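Local atomic coordinates of probable porin (Pseudomonas aeruginosa, PDB entry 4FSO), a protein that probably works as a porin, a beta-barrel channel through which small solutes cross the outer membrane. Residues A[120-125]-A[159-164]; A[175-180]-A[216-221]; A[286-291]-A[296-301]; A[68-73]-A[138-143]. One frame throughout, in Å; residues are numbered along the deposited sequence.

Interaction 1 (A[120-125]-A[159-164]); sequences GAMLPD and TRLERY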
loop_
_atom_site.group_PDB
_atom_site.type_symbol
_atom_site.label_atom_id
_atom_site.label_comp_id
_atom_site.label_asym_id
_atom_site.label_seq_id
_atom_site.Cartn_x
_atom_site.Cartn_y
_atom_site.Cartn_z
ATOM N N GLY A 120 17.105 3.029 -11.546
ATOM C CA GLY A 120 17.593 1.886 -10.793
ATOM C C GLY A 120 16.545 1.224 -9.906
ATOM O O GLY A 120 15.381 1.126 -10.269
ATOM N N ALA A 121 16.971 0.774 -8.733
ATOM C CA ALA A 121 16.113 0.041 -7.812
ATOM C C ALA A 121 15.160 0.977 -7.034
ATOM O O ALA A 121 15.510 2.096 -6.706
ATOM C CB ALA A 121 16.970 -0.826 -6.861
ATOM N N MET A 122 13.946 0.515 -6.758
ATOM C CA MET A 122 12.888 1.421 -6.331
ATOM C C MET A 122 11.771 0.777 -5.488
ATOM O O MET A 122 11.295 -0.335 -5.789
ATOM C CB MET A 122 12.254 2.071 -7.564
ATOM C CG MET A 122 12.979 3.270 -8.094
ATOM S SD MET A 122 12.152 3.867 -9.566
ATOM C CE MET A 122 10.568 4.312 -8.855
ATOM N N LEU A 123 11.354 1.504 -4.451
ATOM C CA LEU A 123 10.119 1.215 -3.726
ATOM C C LEU A 123 9.026 2.250 -4.041
ATOM O O LEU A 123 8.914 3.270 -3.356
ATOM C CB LEU A 123 10.379 1.190 -2.218
ATOM C CG LEU A 123 11.461 0.241 -1.691
ATOM C CD1 LEU A 123 11.443 0.147 -0.154
ATOM C CD2 LEU A 123 11.250 -1.097 -2.300
ATOM N N PRO A 124 8.218 1.998 -5.082
ATOM C CA PRO A 124 7.187 2.985 -5.424
ATOM C C PRO A 124 6.083 3.048 -4.366
ATOM O O PRO A 124 5.690 2.016 -3.839
ATOM C CB PRO A 124 6.626 2.464 -6.755
ATOM C CG PRO A 124 7.623 1.427 -7.234
ATOM C CD PRO A 124 8.203 0.844 -5.995
ATOM N N ASP A 125 5.619 4.251 -4.050
ATOM C CA ASP A 125 4.471 4.423 -3.178
ATOM C C ASP A 125 3.539 5.485 -3.748
ATOM O O ASP A 125 3.779 6.676 -3.593
ATOM C CB ASP A 125 4.910 4.813 -1.775
ATOM C CG ASP A 125 3.910 4.397 -0.725
ATOM O OD1 ASP A 125 3.226 3.369 -0.934
ATOM O OD2 ASP A 125 3.814 5.087 0.309
ATOM N N THR A 159 6.758 7.632 -14.162
ATOM C CA THR A 159 7.422 6.433 -13.707
ATOM C C THR A 159 7.253 5.285 -14.688
ATOM O O THR A 159 6.144 4.947 -15.089
ATOM C CB THR A 159 6.853 6.009 -12.335
ATOM O OG1 THR A 159 7.142 7.023 -11.363
ATOM C CG2 THR A 159 7.436 4.681 -11.885
ATOM N N ARG A 160 8.368 4.670 -15.047
ATOM C CA ARG A 160 8.366 3.525 -15.941
ATOM C C ARG A 160 9.092 2.352 -15.276
ATOM O O ARG A 160 10.264 2.466 -14.858
ATOM C CB ARG A 160 9.025 3.910 -17.277
ATOM C CG ARG A 160 9.375 2.723 -18.172
ATOM C CD ARG A 160 9.798 3.181 -19.564
ATOM N NE ARG A 160 8.822 4.081 -20.180
ATOM C CZ ARG A 160 8.183 3.832 -21.320
ATOM N NH1 ARG A 160 8.416 2.704 -21.977
ATOM N NH2 ARG A 160 7.315 4.713 -21.806
ATOM N N LEU A 161 8.402 1.226 -15.152
ATOM C CA LEU A 161 8.990 0.078 -14.453
ATOM C C LEU A 161 9.102 -1.159 -15.333
ATOM O O LEU A 161 8.114 -1.672 -15.863
ATOM C CB LEU A 161 8.223 -0.238 -13.163
ATOM C CG LEU A 161 8.127 0.934 -12.183
ATOM C CD1 LEU A 161 7.167 0.649 -11.047
ATOM C CD2 LEU A 161 9.504 1.292 -11.644
ATOM N N GLU A 162 10.328 -1.636 -15.462
ATOM C CA GLU A 162 10.631 -2.749 -16.337
ATOM C C GLU A 162 10.539 -4.089 -15.614
ATOM O O GLU A 162 9.959 -5.039 -16.132
ATOM C CB GLU A 162 12.035 -2.568 -16.916
ATOM C CG GLU A 162 12.249 -1.239 -17.632
ATOM C CD GLU A 162 11.397 -1.090 -18.902
ATOM O OE1 GLU A 162 10.877 -2.107 -19.424
ATOM O OE2 GLU A 162 11.245 0.057 -19.380
ATOM N N ARG A 163 11.112 -4.152 -14.413
ATOM C CA ARG A 163 11.261 -5.415 -13.694
ATOM C C ARG A 163 10.836 -5.296 -12.237
ATOM O O ARG A 163 10.547 -4.205 -11.742
ATOM C CB ARG A 163 12.719 -5.899 -13.734
ATOM C CG ARG A 163 13.262 -6.219 -15.114
ATOM C CD ARG A 163 12.546 -7.405 -15.731
ATOM N NE ARG A 163 13.081 -7.749 -17.047
ATOM N N TYR A 164 10.821 -6.430 -11.550
ATOM C CA TYR A 164 10.501 -6.435 -10.136
ATOM C C TYR A 164 10.954 -7.719 -9.474
ATOM O O TYR A 164 11.139 -8.731 -10.135
ATOM C CB TYR A 164 9.001 -6.182 -9.917
ATOM C CG TYR A 164 8.138 -7.406 -9.680
ATOM C CD1 TYR A 164 7.995 -8.387 -10.653
ATOM C CD2 TYR A 164 7.444 -7.562 -8.487
ATOM C CE1 TYR A 164 7.203 -9.490 -10.435
ATOM C CE2 TYR A 164 6.653 -8.656 -8.260
ATOM C CZ TYR A 164 6.526 -9.622 -9.238
ATOM O OH TYR A 164 5.716 -10.727 -9.015
#
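Leu-161 does most of the work here, dividing its two methyls between Pro-124 and Met-122. With CG lying anti to its carbonyl carbon (chi1 -57°) and CD1 extended away from CA, the CD1 branch reaches the proline and comes to 3.9 Å from Pro-124 CG, the side chain and the ring meeting at a slant. CD2 takes the other partner and lies 4.2 Å from Met-122 SD. The methionine runs straight out to its sulfur and then bends at the end (chi3 63°), which carries its CE methyl along toward Thr-159; CE sits 4.4 Å from Thr-159 CG2, a looser touch. Everything that meets is apolar, so the two segments are held by van der Waals contact with no bond fixing their direction.

The main chains stay well apart. Their nearest CA atoms, those of Pro-124 and Thr-159, are 9.0 Å from each other, because strand 140-142 pairs with both strand 121-126 and strand 154-165. Its Phe-141 packs against both Pro-124 and Leu-161, and Leu-129 also touches both of them. Gln-145, farther along the chain, is touched by both Met-122 and Thr-159.

Arg-160 points the other way, touches a bound detergent molecule and forms a salt bridge with Asp-194. The alternation of Leu-161 inward and Arg-160 outward is that of a barrel strand, and the corner at Gly-120 takes the chain off the wall. This is the arrangement of an OprD-family porin, in which a long loop folds inward and packs on the inner face of the barrel.

Interaction 2 (A[175-180]-A[216-221]); sequences IRLHCK and RNVYRQ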
loop_
_atom_site.group_PDB
_atom_site.type_symbol
_atom_site.label_atom_id
_atom_site.label_comp_id
_atom_site.label_asym_id
_atom_site.label_seq_id
_atom_site.Cartn_x
_atom_site.Cartn_y
_atom_site.Cartn_z
ATOM N N ILE A 175 7.026 -7.859 -14.502
ATOM C CA ILE A 175 5.916 -7.342 -13.701
ATOM C C ILE A 175 4.579 -8.038 -13.974
ATOM O O ILE A 175 4.236 -8.357 -15.105
ATOM C CB ILE A 175 5.797 -5.843 -13.884
ATOM C CG1 ILE A 175 7.176 -5.204 -13.703
ATOM C CG2 ILE A 175 4.753 -5.262 -12.949
ATOM C CD1 ILE A 175 7.145 -3.737 -13.244
ATOM N N ARG A 176 3.838 -8.279 -12.907
ATOM C CA ARG A 176 2.723 -9.202 -12.932
ATOM C C ARG A 176 1.466 -8.574 -12.430
ATOM O O ARG A 176 1.468 -7.710 -11.551
ATOM C CB ARG A 176 3.005 -10.390 -12.018
ATOM C CG ARG A 176 3.654 -11.542 -12.691
ATOM C CD ARG A 176 4.360 -12.416 -11.690
ATOM N NE ARG A 176 4.869 -13.618 -12.346
ATOM C CZ ARG A 176 5.902 -13.641 -13.189
ATOM N NH1 ARG A 176 6.562 -12.521 -13.498
ATOM N NH2 ARG A 176 6.279 -14.796 -13.729
ATOM N N LEU A 177 0.381 -9.068 -12.994
ATOM C CA LEU A 177 -0.939 -8.738 -12.557
ATOM C C LEU A 177 -1.196 -9.534 -11.293
ATOM O O LEU A 177 -0.911 -10.734 -11.226
ATOM C CB LEU A 177 -1.919 -9.156 -13.638
ATOM C CG LEU A 177 -3.369 -8.848 -13.317
ATOM C CD1 LEU A 177 -3.605 -7.354 -13.338
ATOM C CD2 LEU A 177 -4.217 -9.552 -14.324
ATOM N N HIS A 178 -1.726 -8.868 -10.276
ATOM C CA HIS A 178 -2.098 -9.570 -9.067
ATOM C C HIS A 178 -3.231 -10.526 -9.421
ATOM O O HIS A 178 -4.139 -10.189 -10.196
ATOM C CB HIS A 178 -2.547 -8.597 -7.990
ATOM C CG HIS A 178 -2.985 -9.276 -6.725
ATOM N ND1 HIS A 178 -4.310 -9.506 -6.426
ATOM C CD2 HIS A 178 -2.264 -9.798 -5.707
ATOM C CE1 HIS A 178 -4.386 -10.131 -5.262
ATOM N NE2 HIS A 178 -3.165 -10.319 -4.807
ATOM N N CYS A 179 -3.180 -11.722 -8.855
ATOM C CA CYS A 179 -4.065 -12.774 -9.301
ATOM C C CYS A 179 -4.473 -13.661 -8.131
ATOM O O CYS A 179 -5.274 -14.587 -8.289
ATOM C CB CYS A 179 -3.356 -13.606 -10.383
ATOM S SG CYS A 179 -2.313 -14.947 -9.727
ATOM N N LYS A 180 -3.932 -13.353 -6.955
ATOM C CA LYS A 180 -3.996 -14.258 -5.806
ATOM C C LYS A 180 -5.376 -14.433 -5.203
ATOM O O LYS A 180 -5.594 -14.054 -4.056
ATOM C CB LYS A 180 -2.992 -13.853 -4.712
ATOM N N ARG A 216 1.488 -2.467 -19.546
ATOM C CA ARG A 216 1.397 -2.563 -21.004
ATOM C C ARG A 216 1.007 -3.979 -21.450
ATOM O O ARG A 216 1.658 -4.952 -21.070
ATOM C CB ARG A 216 2.718 -2.122 -21.660
ATOM C CG ARG A 216 2.738 -2.059 -23.210
ATOM N N ASN A 217 -0.066 -4.069 -22.239
ATOM C CA ASN A 217 -0.653 -5.337 -22.718
ATOM C C ASN A 217 -1.462 -6.121 -21.706
ATOM O O ASN A 217 -1.750 -7.297 -21.897
ATOM C CB ASN A 217 0.358 -6.237 -23.436
ATOM C CG ASN A 217 0.671 -5.733 -24.833
ATOM O OD1 ASN A 217 -0.210 -5.220 -25.536
ATOM N ND2 ASN A 217 1.926 -5.843 -25.228
ATOM N N VAL A 218 -1.851 -5.456 -20.632
ATOM C CA VAL A 218 -2.733 -6.065 -19.674
ATOM C C VAL A 218 -3.871 -5.092 -19.457
ATOM O O VAL A 218 -5.035 -5.407 -19.732
ATOM C CB VAL A 218 -1.998 -6.332 -18.360
ATOM C CG1 VAL A 218 -2.951 -6.926 -17.275
ATOM C CG2 VAL A 218 -0.799 -7.231 -18.626
ATOM N N TYR A 219 -3.527 -3.899 -18.983
ATOM C CA TYR A 219 -4.543 -2.972 -18.499
ATOM C C TYR A 219 -4.077 -1.545 -18.445
ATOM O O TYR A 219 -2.888 -1.252 -18.240
ATOM C CB TYR A 219 -5.105 -3.396 -17.112
ATOM C CG TYR A 219 -4.257 -3.063 -15.865
ATOM C CD1 TYR A 219 -4.329 -1.815 -15.254
ATOM C CD2 TYR A 219 -3.431 -4.025 -15.276
ATOM C CE1 TYR A 219 -3.584 -1.525 -14.124
ATOM C CE2 TYR A 219 -2.681 -3.751 -14.120
ATOM C CZ TYR A 219 -2.757 -2.500 -13.549
ATOM O OH TYR A 219 -1.997 -2.218 -12.421
ATOM N N ARG A 220 -5.047 -0.662 -18.633
ATOM C CA ARG A 220 -4.871 0.749 -18.350
ATOM C C ARG A 220 -5.805 1.152 -17.197
ATOM O O ARG A 220 -6.887 0.582 -17.006
ATOM C CB ARG A 220 -5.079 1.609 -19.612
ATOM C CG ARG A 220 -6.323 1.293 -20.431
ATOM C CD ARG A 220 -6.431 2.186 -21.696
ATOM N NE ARG A 220 -5.624 1.713 -22.832
ATOM C CZ ARG A 220 -6.122 1.278 -23.992
ATOM N NH1 ARG A 220 -7.434 1.253 -24.194
ATOM N NH2 ARG A 220 -5.303 0.868 -24.956
ATOM N N GLN A 221 -5.365 2.134 -16.429
ATOM C CA GLN A 221 -6.050 2.532 -15.233
ATOM C C GLN A 221 -5.927 4.055 -15.037
ATOM O O GLN A 221 -4.844 4.622 -15.165
ATOM C CB GLN A 221 -5.440 1.749 -14.057
ATOM C CG GLN A 221 -6.140 1.903 -12.717
ATOM C CD GLN A 221 -5.666 0.853 -11.703
ATOM O OE1 GLN A 221 -4.730 1.082 -10.930
ATOM N NE2 GLN A 221 -6.314 -0.303 -11.713
#
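Leu-177 meets Val-218 and Tyr-219 where a long loop, lying between strands 173-174 and 193-203, settles against the start of a wall strand of the beta-barrel. Inward-folded loops of this kind are a hallmark of OprD-family porins. The first shell is small and wholly apolar. Leu-177 has CG anti to its backbone N (chi1 -179°), which swings the forked end nearer to the other segment than its first bond alone would bring it. CD1 then touches both partners, at 4.0 Å from Val-218 CG1 and 3.8 Å from Tyr-219 CE2, while CD2 adds a second approach to the valine methyl. Tyr-184 and Ala-254 also pack on Leu-177.

One shell out, backbone bonding to Thr-188 keeps Leu-177 in place within its loop, and the Cys-179 to Cys-186 disulfide ties the same loop together. Arg-176 turns from the contact and forms a salt bridge with Asp-187. On the other side, the side-chain oxygen of Asn-217 accepts a hydrogen bond from the backbone N of Ala-251, and Arg-220 pairs with Glu-247 on the next strand. Leu-291 touches the tyrosine as well.

The CG1 methyl of Val-218 lies at the edge of the Tyr-219 ring, in its plane.

Interaction 3 (A[286-291]-A[296-301]); sequences SSMPYL and PYLANY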
loop_
_atom_site.group_PDB
_atom_site.type_symbol
_atom_site.label_atom_id
_atom_site.label_comp_id
_atom_site.label_asym_id
_atom_site.label_seq_id
_atom_site.Cartn_x
_atom_site.Cartn_y
_atom_site.Cartn_z
ATOM N N SER A 286 -15.229 -6.868 -14.052
ATOM C CA SER A 286 -13.954 -7.319 -13.517
ATOM C C SER A 286 -13.811 -6.894 -12.096
ATOM O O SER A 286 -14.489 -5.972 -11.639
ATOM C CB SER A 286 -12.798 -6.695 -14.300
ATOM O OG SER A 286 -12.913 -7.010 -15.656
ATOM N N SER A 287 -12.893 -7.559 -11.410
ATOM C CA SER A 287 -12.357 -7.023 -10.165
ATOM C C SER A 287 -11.430 -5.849 -10.515
ATOM O O SER A 287 -11.072 -5.669 -11.676
ATOM C CB SER A 287 -11.581 -8.115 -9.402
ATOM O OG SER A 287 -10.332 -8.424 -10.022
ATOM N N MET A 288 -11.040 -5.053 -9.528
ATOM C CA MET A 288 -10.048 -4.003 -9.769
ATOM C C MET A 288 -8.634 -4.584 -9.959
ATOM O O MET A 288 -8.128 -5.313 -9.115
ATOM C CB MET A 288 -10.060 -2.949 -8.664
ATOM C CG MET A 288 -9.058 -1.854 -8.930
ATOM S SD MET A 288 -8.722 -0.795 -7.512
ATOM C CE MET A 288 -7.219 -0.011 -8.062
ATOM N N PRO A 289 -7.998 -4.280 -11.095
ATOM C CA PRO A 289 -6.668 -4.866 -11.288
ATOM C C PRO A 289 -5.567 -4.098 -10.532
ATOM O O PRO A 289 -5.674 -2.905 -10.309
ATOM C CB PRO A 289 -6.468 -4.752 -12.808
ATOM C CG PRO A 289 -7.241 -3.523 -13.186
ATOM C CD PRO A 289 -8.459 -3.514 -12.271
ATOM N N TYR A 290 -4.516 -4.793 -10.136
ATOM C CA TYR A 290 -3.338 -4.126 -9.617
ATOM C C TYR A 290 -2.143 -5.050 -9.682
ATOM O O TYR A 290 -2.290 -6.227 -10.022
ATOM C CB TYR A 290 -3.543 -3.619 -8.198
ATOM C CG TYR A 290 -4.070 -4.622 -7.192
ATOM C CD1 TYR A 290 -5.426 -4.923 -7.138
ATOM C CD2 TYR A 290 -3.224 -5.220 -6.250
ATOM C CE1 TYR A 290 -5.930 -5.798 -6.202
ATOM C CE2 TYR A 290 -3.722 -6.117 -5.296
ATOM C CZ TYR A 290 -5.084 -6.394 -5.281
ATOM O OH TYR A 290 -5.628 -7.258 -4.358
ATOM N N LEU A 291 -0.966 -4.509 -9.366
ATOM C CA LEU A 291 0.295 -5.254 -9.498
ATOM C C LEU A 291 0.564 -6.230 -8.343
ATOM O O LEU A 291 0.329 -5.922 -7.162
ATOM C CB LEU A 291 1.476 -4.290 -9.614
ATOM C CG LEU A 291 1.364 -3.352 -10.803
ATOM C CD1 LEU A 291 2.644 -2.536 -10.937
ATOM C CD2 LEU A 291 1.026 -4.153 -12.078
ATOM N N PRO A 296 -4.077 -2.805 -3.362
ATOM C CA PRO A 296 -4.946 -1.813 -3.987
ATOM C C PRO A 296 -5.203 -0.687 -2.988
ATOM O O PRO A 296 -5.456 -0.908 -1.809
ATOM C CB PRO A 296 -6.215 -2.608 -4.284
ATOM C CG PRO A 296 -6.241 -3.675 -3.221
ATOM C CD PRO A 296 -4.808 -4.017 -2.942
ATOM N N TYR A 297 -5.118 0.534 -3.476
ATOM C CA TYR A 297 -5.242 1.723 -2.653
ATOM C C TYR A 297 -6.711 2.051 -2.392
ATOM O O TYR A 297 -7.240 3.046 -2.890
ATOM C CB TYR A 297 -4.567 2.859 -3.401
ATOM C CG TYR A 297 -4.302 4.107 -2.624
ATOM C CD1 TYR A 297 -3.767 4.062 -1.347
ATOM C CD2 TYR A 297 -4.552 5.347 -3.193
ATOM C CE1 TYR A 297 -3.513 5.221 -0.647
ATOM C CE2 TYR A 297 -4.304 6.514 -2.504
ATOM C CZ TYR A 297 -3.779 6.452 -1.233
ATOM O OH TYR A 297 -3.523 7.625 -0.564
ATOM N N LEU A 298 -7.379 1.202 -1.624
ATOM C CA LEU A 298 -8.808 1.374 -1.364
ATOM C C LEU A 298 -9.089 1.465 0.132
ATOM O O LEU A 298 -8.339 0.930 0.931
ATOM C CB LEU A 298 -9.593 0.214 -1.980
ATOM C CG LEU A 298 -9.530 0.121 -3.508
ATOM C CD1 LEU A 298 -9.941 -1.279 -3.971
ATOM C CD2 LEU A 298 -10.431 1.221 -4.166
ATOM N N ALA A 299 -10.176 2.136 0.496
ATOM C CA ALA A 299 -10.600 2.283 1.892
ATOM C C ALA A 299 -10.802 0.969 2.628
ATOM O O ALA A 299 -10.535 0.888 3.837
ATOM C CB ALA A 299 -11.873 3.114 1.977
ATOM N N ASN A 300 -11.300 -0.041 1.915
ATOM C CA ASN A 300 -11.533 -1.340 2.537
ATOM C C ASN A 300 -10.441 -2.378 2.260
ATOM O O ASN A 300 -10.689 -3.586 2.297
ATOM C CB ASN A 300 -12.933 -1.881 2.207
ATOM C CG ASN A 300 -14.035 -0.968 2.701
ATOM O OD1 ASN A 300 -13.780 -0.000 3.417
ATOM N ND2 ASN A 300 -15.279 -1.279 2.328
ATOM N N TYR A 301 -9.233 -1.913 1.978
ATOM C CA TYR A 301 -8.110 -2.846 1.966
ATOM C C TYR A 301 -7.735 -3.209 3.391
ATOM O O TYR A 301 -7.241 -2.379 4.140
ATOM C CB TYR A 301 -6.876 -2.311 1.248
ATOM C CG TYR A 301 -5.732 -3.293 1.391
ATOM C CD1 TYR A 301 -5.841 -4.588 0.881
ATOM C CD2 TYR A 301 -4.574 -2.956 2.078
ATOM C CE1 TYR A 301 -4.813 -5.503 1.027
ATOM C CE2 TYR A 301 -3.535 -3.868 2.223
ATOM C CZ TYR A 301 -3.655 -5.140 1.693
ATOM O OH TYR A 301 -2.614 -6.055 1.835
#
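Tyr-290 lays one face of its ring under Pro-296. The proline CD stands 3.6 Å from the ring centroid, 26° off the normal and displaced toward the rim, a CH-pi contact, while Pro-296 CG approaches Tyr-290 CE1 at 3.7 Å. The opposite face of the tyrosine is stacked on the His-178 ring, so the phenol is sandwiched between proline and imidazole. Its hydroxyl is hydrogen-bonded to the Asp-306 carboxylate, which fixes the far end of the ring, and a bound calcium ion lies about 5 Å from the side chain.

A second, softer contact runs beside the first. Met-288 is stretched out, with CG anti to its backbone N (chi1 -179°), and it and Leu-298 lie alongside, pointing opposite ways; its SD lies 3.8 Å from Leu-298 CD1. Beyond the leucine, a type I turn closes with Tyr-301 N bonded to Leu-298 O at 3.2 Å.

The two segments flank the short strand 294-295, which pairs antiparallel with strand 129-131 of another inward-folded excursion. Met-288 also rests on residues of barrel strands 219-231, 236-248 and 258-270, and Leu-298 on Ser-263 of the last, so the loop lies against the inner wall.

Interaction 4 (A[68-73]-A[138-143]); sequences LAMLGI and PTLFHG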
loop_
_atom_site.group_PDB
_atom_site.type_symbol
_atom_site.label_atom_id
_atom_site.label_comp_id
_atom_site.label_asym_id
_atom_site.label_seq_id
_atom_site.Cartn_x
_atom_site.Cartn_y
_atom_site.Cartn_z
ATOM N N LEU A 68 19.536 -0.145 -1.938
ATOM C CA LEU A 68 18.776 -1.036 -1.092
ATOM C C LEU A 68 19.435 -2.397 -0.991
ATOM O O LEU A 68 19.905 -2.964 -1.982
ATOM C CB LEU A 68 17.354 -1.158 -1.603
ATOM C CG LEU A 68 16.597 0.143 -1.406
ATOM C CD1 LEU A 68 15.909 0.543 -2.710
ATOM C CD2 LEU A 68 15.608 0.001 -0.248
ATOM N N ALA A 69 19.486 -2.911 0.224
ATOM C CA ALA A 69 20.028 -4.232 0.448
ATOM C C ALA A 69 19.101 -4.922 1.421
ATOM O O ALA A 69 18.696 -4.319 2.425
ATOM C CB ALA A 69 21.423 -4.134 1.024
ATOM N N MET A 70 18.739 -6.167 1.120
ATOM C CA MET A 70 17.861 -6.911 2.013
ATOM C C MET A 70 18.349 -8.326 2.221
ATOM O O MET A 70 18.990 -8.918 1.348
ATOM C CB MET A 70 16.429 -6.918 1.490
ATOM C CG MET A 70 15.913 -5.542 1.173
ATOM S SD MET A 70 14.669 -5.565 -0.109
ATOM C CE MET A 70 14.551 -3.812 -0.470
ATOM N N LEU A 71 18.027 -8.861 3.393
ATOM C CA LEU A 71 18.522 -10.160 3.811
ATOM C C LEU A 71 17.484 -10.840 4.705
ATOM O O LEU A 71 17.123 -10.316 5.768
ATOM C CB LEU A 71 19.842 -9.997 4.574
ATOM C CG LEU A 71 20.508 -11.342 4.855
ATOM C CD1 LEU A 71 20.990 -11.958 3.540
ATOM C CD2 LEU A 71 21.639 -11.230 5.867
ATOM N N GLY A 72 17.002 -12.001 4.277
ATOM C CA GLY A 72 15.920 -12.659 4.986
ATOM C C GLY A 72 16.137 -14.131 5.280
ATOM O O GLY A 72 16.950 -14.789 4.637
ATOM N N ILE A 73 15.404 -14.651 6.259
ATOM C CA ILE A 73 15.417 -16.083 6.545
ATOM C C ILE A 73 14.156 -16.539 7.281
ATOM O O ILE A 73 13.500 -15.754 7.972
ATOM C CB ILE A 73 16.661 -16.493 7.348
ATOM C CG1 ILE A 73 16.796 -18.015 7.363
ATOM C CG2 ILE A 73 16.602 -15.933 8.754
ATOM C CD1 ILE A 73 17.167 -18.619 6.018
ATOM N N PRO A 138 10.348 -6.012 1.493
ATOM C CA PRO A 138 9.443 -5.406 0.508
ATOM C C PRO A 138 9.713 -5.870 -0.927
ATOM O O PRO A 138 10.718 -6.523 -1.207
ATOM C CB PRO A 138 9.711 -3.898 0.648
ATOM C CG PRO A 138 11.040 -3.790 1.336
ATOM C CD PRO A 138 11.159 -5.008 2.207
ATOM N N THR A 139 8.795 -5.556 -1.830
ATOM C CA THR A 139 9.005 -5.835 -3.239
ATOM C C THR A 139 9.998 -4.813 -3.748
ATOM O O THR A 139 10.167 -3.752 -3.159
ATOM C CB THR A 139 7.712 -5.681 -4.039
ATOM O OG1 THR A 139 6.588 -5.984 -3.198
ATOM C CG2 THR A 139 7.732 -6.602 -5.244
ATOM N N LEU A 140 10.646 -5.119 -4.854
ATOM C CA LEU A 140 11.666 -4.239 -5.361
ATOM C C LEU A 140 11.407 -4.011 -6.834
ATOM O O LEU A 140 11.481 -4.949 -7.616
ATOM C CB LEU A 140 13.032 -4.895 -5.174
ATOM C CG LEU A 140 14.199 -3.913 -5.215
ATOM C CD1 LEU A 140 14.103 -2.986 -4.025
ATOM C CD2 LEU A 140 15.522 -4.628 -5.220
ATOM N N PHE A 141 11.102 -2.783 -7.227
ATOM C CA PHE A 141 10.887 -2.532 -8.649
ATOM C C PHE A 141 12.091 -1.882 -9.269
ATOM O O PHE A 141 12.929 -1.313 -8.571
ATOM C CB PHE A 141 9.609 -1.733 -8.893
ATOM C CG PHE A 141 8.374 -2.477 -8.497
ATOM C CD1 PHE A 141 7.646 -3.184 -9.436
ATOM C CD2 PHE A 141 7.969 -2.516 -7.169
ATOM C CE1 PHE A 141 6.509 -3.897 -9.068
ATOM C CE2 PHE A 141 6.822 -3.220 -6.790
ATOM C CZ PHE A 141 6.093 -3.915 -7.741
ATOM N N HIS A 142 12.202 -2.013 -10.581
ATOM C CA HIS A 142 13.313 -1.415 -11.304
ATOM C C HIS A 142 12.836 -0.517 -12.418
ATOM O O HIS A 142 11.903 -0.847 -13.149
ATOM C CB HIS A 142 14.282 -2.480 -11.800
ATOM C CG HIS A 142 15.228 -2.941 -10.735
ATOM N ND1 HIS A 142 14.804 -3.603 -9.600
ATOM C CD2 HIS A 142 16.566 -2.787 -10.605
ATOM C CE1 HIS A 142 15.847 -3.859 -8.829
ATOM N NE2 HIS A 142 16.929 -3.377 -9.416
ATOM N N GLY A 143 13.460 0.645 -12.527
ATOM C CA GLY A 143 13.038 1.596 -13.525
ATOM C C GLY A 143 13.427 3.025 -13.250
ATOM O O GLY A 143 14.492 3.302 -12.730
#
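The ring at this contact is a puckered one, not an aromatic plane: Pro-138 presents its CG to Met-70, whose CE methyl lies 3.9 Å away. The aromatic ring of Phe-141, a residue of strand 140-142, is turned toward Tyr-164 instead. Met-70 CE also meets Leu-140 CD1, at 3.7 Å, so one methyl touches both the loop proline and the first residue of that strand. The methionine chain, extended beyond CG (chi2 152°, chi3 -168°), slants back along its own strand toward Leu-68, which brings CE over Leu-140 and next to Pro-138. Leu-68, two residues earlier, brings its own CD1 to 4.2 Å from the same Leu-140 methyl, the two leucines running antiparallel, side by side.

Strand 62-72 belongs to the barrel wall, paired with strands 41-53 and 101-112. Leu-68 and Met-70 point inward to the loop, while Ala-69 between them points away, and a bound detergent molecule touches Ala-69 and Met-70. Ile-49 of the neighbouring strand packs on both Met-70 and Pro-138.

With methyls and a methylene meeting, the attraction is dispersive and has little directionality. The fit depends on shape, and a polar tie, Thr-139 OG1 to Gly-293 O, lies to one side.

All four contacts are buried and line the inside of the barrel. Interactions 1 and 4 share an inward-folded loop: 121-126 and 140-142 are neighbouring strands within it, joined by a probable hydrogen bond from Phe-141 N to Met-122 O (2.8 Å), and the contacts press it on two wall strands, 154-165 and 62-72. Interaction 2 brings in another loop, whose Ile-175 touches both Leu-161 and Phe-141. Interaction 3 braces the two arms of a third loop against each other, and its centre lies nearest the centre of the chain. Backbone bonding of His-178 N to Tyr-290 O joins it to interaction 2. Wall contacts are purely aliphatic or graze a ring; interaction 3 adds a CH-pi contact.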